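MexT protein (Pseudomonas aeruginosa, PDB 6L33) activates transcription of the MexEF-OprN efflux pump as a LysR-type regulator, probably by binding DNA through a separate domain, this chain being its regulatory domain. Local coordinates at residues N71-T76 with A188-P193; D97-R102 with D171-T176. All blocks are in the same frame, centred on the assembly; numbering follows the deposited sequence.

Contact 1. Residues N71-T76 with A188-P193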
loop_
_atom_site.group_PDB
_atom_site.type_symbol
_atom_site.label_atom_id
_atom_site.label_comp_id
_atom_site.label_asym_id
_atom_site.label_seq_id
_atom_site.Cartn_x
_atom_site.Cartn_y
_atom_site.Cartn_z
ATOM N N ASN B 71 4.612 18.186 -20.129
ATOM C CA ASN B 71 4.746 19.309 -19.202
ATOM C C ASN B 71 5.266 18.850 -17.842
ATOM O O ASN B 71 4.746 19.230 -16.792
ATOM C CB ASN B 71 3.404 20.021 -19.067
ATOM C CG ASN B 71 3.524 21.397 -18.434
ATOM O OD1 ASN B 71 4.616 21.839 -18.075
ATOM N ND2 ASN B 71 2.394 22.081 -18.291
ATOM N N ALA B 72 6.305 18.017 -17.847
ATOM C CA ALA B 72 6.842 17.457 -16.615
ATOM C C ALA B 72 8.355 17.353 -16.709
ATOM O O ALA B 72 8.888 16.890 -17.721
ATOM C CB ALA B 72 6.238 16.077 -16.322
ATOM N N LYS B 73 9.039 17.789 -15.655
ATOM C CA LYS B 73 10.477 17.624 -15.519
ATOM C C LYS B 73 10.767 16.397 -14.664
ATOM O O LYS B 73 9.963 16.013 -13.811
ATOM C CB LYS B 73 11.119 18.866 -14.892
ATOM C CG LYS B 73 11.253 20.056 -15.838
ATOM C CD LYS B 73 12.623 20.086 -16.502
ATOM C CE LYS B 73 13.212 21.491 -16.510
ATOM N NZ LYS B 73 12.536 22.388 -17.489
ATOM N N ARG B 74 11.920 15.780 -14.899
ATOM C CA ARG B 74 12.259 14.559 -14.183
ATOM C C ARG B 74 13.757 14.510 -13.930
ATOM O O ARG B 74 14.553 15.134 -14.637
ATOM C CB ARG B 74 11.798 13.308 -14.946
ATOM C CG ARG B 74 12.881 12.621 -15.758
ATOM C CD ARG B 74 12.282 11.764 -16.863
ATOM N NE ARG B 74 11.894 10.436 -16.391
ATOM C CZ ARG B 74 11.225 9.550 -17.124
ATOM N NH1 ARG B 74 10.866 9.849 -18.366
ATOM N NH2 ARG B 74 10.914 8.365 -16.617
ATOM N N LYS B 75 14.125 13.749 -12.902
ATOM C CA LYS B 75 15.510 13.595 -12.480
ATOM C C LYS B 75 15.700 12.163 -12.009
ATOM O O LYS B 75 15.008 11.718 -11.087
ATOM C CB LYS B 75 15.855 14.590 -11.363
ATOM C CG LYS B 75 17.045 14.206 -10.500
ATOM C CD LYS B 75 17.389 15.327 -9.527
ATOM C CE LYS B 75 18.609 14.989 -8.684
ATOM N NZ LYS B 75 18.247 14.244 -7.445
ATOM N N THR B 76 16.611 11.437 -12.652
ATOM C CA THR B 76 16.920 10.085 -12.213
ATOM C C THR B 76 17.554 10.128 -10.829
ATOM O O THR B 76 18.508 10.875 -10.596
ATOM C CB THR B 76 17.860 9.393 -13.202
ATOM O OG1 THR B 76 17.194 9.213 -14.457
ATOM C CG2 THR B 76 18.293 8.032 -12.666
ATOM N N ALA B 188 5.324 23.569 -14.655
ATOM C CA ALA B 188 4.860 24.833 -14.091
ATOM C C ALA B 188 5.529 25.144 -12.759
ATOM O O ALA B 188 5.766 26.316 -12.444
ATOM C CB ALA B 188 3.340 24.804 -13.924
ATOM N N GLN B 189 5.848 24.120 -11.971
ATOM C CA GLN B 189 6.383 24.306 -10.629
ATOM C C GLN B 189 7.905 24.295 -10.573
ATOM O O GLN B 189 8.467 24.351 -9.474
ATOM C CB GLN B 189 5.828 23.227 -9.694
ATOM C CG GLN B 189 4.693 23.699 -8.799
ATOM C CD GLN B 189 3.335 23.584 -9.455
ATOM O OE1 GLN B 189 3.219 23.143 -10.595
ATOM N NE2 GLN B 189 2.294 23.978 -8.733
ATOM N N ASP B 190 8.588 24.219 -11.719
ATOM C CA ASP B 190 10.045 24.302 -11.714
ATOM C C ASP B 190 10.518 25.637 -11.151
ATOM O O ASP B 190 11.572 25.705 -10.507
ATOM C CB ASP B 190 10.584 24.093 -13.131
ATOM C CG ASP B 190 12.060 23.733 -13.151
ATOM O OD1 ASP B 190 12.452 22.787 -12.438
ATOM O OD2 ASP B 190 12.824 24.391 -13.890
ATOM N N ASN B 191 9.734 26.699 -11.363
ATOM C CA ASN B 191 10.078 28.045 -10.919
ATOM C C ASN B 191 9.747 28.285 -9.452
ATOM O O ASN B 191 10.349 29.162 -8.822
ATOM C CB ASN B 191 9.322 29.070 -11.765
ATOM C CG ASN B 191 7.849 29.168 -11.380
ATOM O OD1 ASN B 191 7.255 28.203 -10.890
ATOM N ND2 ASN B 191 7.257 30.335 -11.597
ATOM N N ASP B 192 8.788 27.541 -8.914
ATOM C CA ASP B 192 8.215 27.863 -7.612
ATOM C C ASP B 192 9.270 27.727 -6.519
ATOM O O ASP B 192 9.939 26.689 -6.437
ATOM C CB ASP B 192 7.024 26.945 -7.335
ATOM C CG ASP B 192 6.242 27.345 -6.094
ATOM O OD1 ASP B 192 6.843 27.457 -5.006
ATOM O OD2 ASP B 192 5.014 27.542 -6.209
ATOM N N PRO B 193 9.448 28.739 -5.665
ATOM C CA PRO B 193 10.454 28.611 -4.599
ATOM C C PRO B 193 10.051 27.622 -3.525
ATOM O O PRO B 193 10.907 26.888 -3.015
ATOM C CB PRO B 193 10.567 30.040 -4.041
ATOM C CG PRO B 193 9.804 30.911 -4.994
ATOM C CD PRO B 193 8.775 30.044 -5.630
#
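In the LysR substrate-binding fold, N71, just before strand 72-78, and K73 within it, on an outermost strand of one of the two five-stranded mixed sheets, meet A188 and D190 just beyond the neighbouring antiparallel strand 181-186. The two strands are joined by backbone hydrogen bonds, among them K73 with W185, and N71 pairs likewise with G187; residues 188-193 carry the chain on from this pairing toward helix 193-203. The contact lies beside the end of this strand pair, at the surface, and is small, with 125 Å² buried in all. N71 holds CG anti to its backbone nitrogen (chi1 -165°), which swings the amide toward the other segment and brings OD1 to 3.9 Å from A188 N, with no hydrogen bond formed. K73 bends at each of its outer torsions, and its side chain crosses that of D190 at about a right angle. The nearest atom to the carboxylate is K73 CE, 3.9 Å from D190 OD2. The opposite charges probably attract each other weakly, but no salt bridge closes. The carboxylate is instead held at its other oxygen: D190 OD1 accepts a hydrogen bond from W185 NE1 and has a long, weak ion pair with R199, while D190 OD2 remains 4.1 Å from K73 NZ.

Contact 2. Residues D97-R102 with D171-T176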
loop_
_atom_site.group_PDB
_atom_site.type_symbol
_atom_site.label_atom_id
_atom_site.label_comp_id
_atom_site.label_asym_id
_atom_site.label_seq_id
_atom_site.Cartn_x
_atom_site.Cartn_y
_atom_site.Cartn_z
ATOM N N ASP B 97 14.786 -22.809 -16.742
ATOM C CA ASP B 97 13.783 -23.869 -16.673
ATOM C C ASP B 97 13.071 -23.865 -15.324
ATOM O O ASP B 97 11.840 -23.960 -15.262
ATOM C CB ASP B 97 14.430 -25.232 -16.927
ATOM C CG ASP B 97 14.651 -25.512 -18.399
ATOM O OD1 ASP B 97 13.950 -24.907 -19.236
ATOM O OD2 ASP B 97 15.524 -26.348 -18.716
ATOM N N ASP B 98 13.836 -23.778 -14.229
ATOM C CA ASP B 98 13.226 -23.669 -12.907
ATOM C C ASP B 98 12.285 -22.475 -12.837
ATOM O O ASP B 98 11.175 -22.574 -12.301
ATOM C CB ASP B 98 14.299 -23.530 -11.824
ATOM C CG ASP B 98 15.252 -24.705 -11.773
ATOM O OD1 ASP B 98 14.890 -25.801 -12.250
ATOM O OD2 ASP B 98 16.369 -24.529 -11.239
ATOM N N TYR B 99 12.723 -21.335 -13.371
ATOM C CA TYR B 99 11.934 -20.111 -13.297
ATOM C C TYR B 99 10.594 -20.280 -13.997
ATOM O O TYR B 99 9.541 -19.930 -13.450
ATOM C CB TYR B 99 12.731 -18.961 -13.915
ATOM C CG TYR B 99 12.084 -17.607 -13.791
ATOM C CD1 TYR B 99 12.325 -16.802 -12.686
ATOM C CD2 TYR B 99 11.240 -17.125 -14.783
ATOM C CE1 TYR B 99 11.739 -15.558 -12.571
ATOM C CE2 TYR B 99 10.647 -15.885 -14.674
ATOM C CZ TYR B 99 10.900 -15.105 -13.566
ATOM O OH TYR B 99 10.315 -13.864 -13.460
ATOM N N CYS B 100 10.614 -20.834 -15.211
ATOM C CA CYS B 100 9.397 -20.978 -15.999
ATOM C C CYS B 100 8.451 -22.025 -15.429
ATOM O O CYS B 100 7.257 -22.001 -15.748
ATOM C CB CYS B 100 9.764 -21.337 -17.439
ATOM S SG CYS B 100 10.300 -19.916 -18.419
ATOM N N ALA B 101 8.952 -22.946 -14.601
ATOM C CA ALA B 101 8.124 -24.013 -14.057
ATOM C C ALA B 101 7.490 -23.661 -12.718
ATOM O O ALA B 101 6.484 -24.274 -12.344
ATOM C CB ALA B 101 8.949 -25.294 -13.896
ATOM N N ARG B 102 8.036 -22.708 -11.999
ATOM C CA ARG B 102 7.483 -22.399 -10.692
ATOM C C ARG B 102 6.381 -21.354 -10.812
ATOM O O ARG B 102 6.270 -20.670 -11.833
ATOM C CB ARG B 102 8.599 -21.927 -9.764
ATOM C CG ARG B 102 9.441 -23.099 -9.275
ATOM C CD ARG B 102 10.644 -22.677 -8.465
ATOM N NE ARG B 102 10.266 -22.001 -7.232
ATOM C CZ ARG B 102 11.046 -21.924 -6.160
ATOM N NH1 ARG B 102 10.625 -21.284 -5.079
ATOM N NH2 ARG B 102 12.244 -22.495 -6.167
ATOM N N ASP B 171 20.112 -12.737 -9.077
ATOM C CA ASP B 171 19.940 -12.206 -10.420
ATOM C C ASP B 171 19.093 -13.167 -11.250
ATOM O O ASP B 171 19.220 -14.388 -11.107
ATOM C CB ASP B 171 21.296 -11.987 -11.093
ATOM C CG ASP B 171 22.121 -10.912 -10.412
ATOM O OD1 ASP B 171 21.626 -9.772 -10.278
ATOM O OD2 ASP B 171 23.267 -11.205 -10.013
ATOM N N PRO B 172 18.217 -12.654 -12.116
ATOM C CA PRO B 172 17.366 -13.545 -12.905
ATOM C C PRO B 172 18.179 -14.298 -13.940
ATOM O O PRO B 172 19.242 -13.827 -14.380
ATOM C CB PRO B 172 16.365 -12.581 -13.573
ATOM C CG PRO B 172 16.487 -11.290 -12.819
ATOM C CD PRO B 172 17.899 -11.235 -12.340
ATOM N N PRO B 173 17.710 -15.482 -14.373
ATOM C CA PRO B 173 18.450 -16.249 -15.386
ATOM C C PRO B 173 18.180 -15.761 -16.800
ATOM O O PRO B 173 18.356 -16.502 -17.771
ATOM C CB PRO B 173 17.935 -17.676 -15.176
ATOM C CG PRO B 173 16.525 -17.480 -14.733
ATOM C CD PRO B 173 16.498 -16.192 -13.923
ATOM N N PHE B 174 17.743 -14.511 -16.917
ATOM C CA PHE B 174 17.457 -13.876 -18.196
ATOM C C PHE B 174 17.355 -12.378 -17.946
ATOM O O PHE B 174 17.358 -11.919 -16.800
ATOM C CB PHE B 174 16.178 -14.426 -18.834
ATOM C CG PHE B 174 14.939 -14.192 -18.015
ATOM C CD1 PHE B 174 14.607 -15.043 -16.974
ATOM C CD2 PHE B 174 14.102 -13.122 -18.291
ATOM C CE1 PHE B 174 13.469 -14.828 -16.219
ATOM C CE2 PHE B 174 12.962 -12.903 -17.543
ATOM C CZ PHE B 174 12.645 -13.756 -16.504
ATOM N N GLU B 175 17.257 -11.619 -19.032
ATOM C CA GLU B 175 17.247 -10.165 -18.967
ATOM C C GLU B 175 15.827 -9.636 -19.118
ATOM O O GLU B 175 15.107 -10.036 -20.038
ATOM C CB GLU B 175 18.140 -9.569 -20.054
ATOM C CG GLU B 175 18.494 -8.125 -19.807
ATOM C CD GLU B 175 19.356 -7.960 -18.576
ATOM O OE1 GLU B 175 20.595 -8.036 -18.709
ATOM O OE2 GLU B 175 18.796 -7.766 -17.475
ATOM N N THR B 176 15.436 -8.724 -18.231
ATOM C CA THR B 176 14.116 -8.115 -18.299
ATOM C C THR B 176 14.205 -6.655 -17.873
ATOM O O THR B 176 15.238 -6.184 -17.388
ATOM C CB THR B 176 13.098 -8.888 -17.449
ATOM O OG1 THR B 176 11.769 -8.479 -17.800
ATOM C CG2 THR B 176 13.336 -8.652 -15.964
#
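Y99 and F174 form a T-shaped pair in which the phenylalanine presents its edge to one face of the tyrosine ring. The planes are inclined at 70° and the ring centroids lie 4.9 Å apart. F174 CE1 and CZ do the touching. CE1 stands over the rim of the Y99 ring rather than its middle, 3.4 Å from Y99 CE2, and F174 CZ comes equally near the same carbon, so the phenylalanine bears on the side of the ring that runs through CD2 and CE2. Y99 projects from helix 96-101 toward residues 171-176, with CG anti to the backbone nitrogen (chi1 -175°). The phenylalanine answers from a loop with no regular structure: its CG sits between the backbone nitrogen and the carbonyl carbon (chi1 62°), which directs the ring toward Y99, the two side chains crossing at about a right angle. P173 adds a smaller apolar touch nearer the helix backbone, its CG 4.2 Å from Y99 CB, while its CD approaches the aromatic ring obliquely. The segments bury 137 Å² between them, and no hydrogen bond crosses. The tyrosine hydroxyl is fixed instead by a hydrogen bond with T152 OG1 on strand 150-154, and H104 of strand 103-107 makes a further edge-to-face pair with the Y99 ring. V117 touches both aromatic residues and I84 also packs on Y99, so the pair joins helix 96-101 and the loop after strand 168-170 to the mixed sheet containing strands 82-86, 103-107 and 150-154, and to helix 116-123.

Overall arrangement
Contacts 1 and 2 lie on opposite sides of the chain's centre, their own centres about 39 Å apart and their nearest atoms about 15 Å apart. They share no helix or strand: contact 1 adjoins one of the two mixed sheets, contact 2 packs beside the other. In sequence, contact 2 is nested inside the long loop that contact 1 closes. Neither is wholly core. Contact 1 is a surface contact of polar and charged groups, a backbone nitrogen among them, with none of its residues buried; the backbone hydrogen bonds of the adjoining strands lie just beside it. Contact 2 is partly buried and apolar, built round one buried aromatic residue. The two nevertheless bury similar areas.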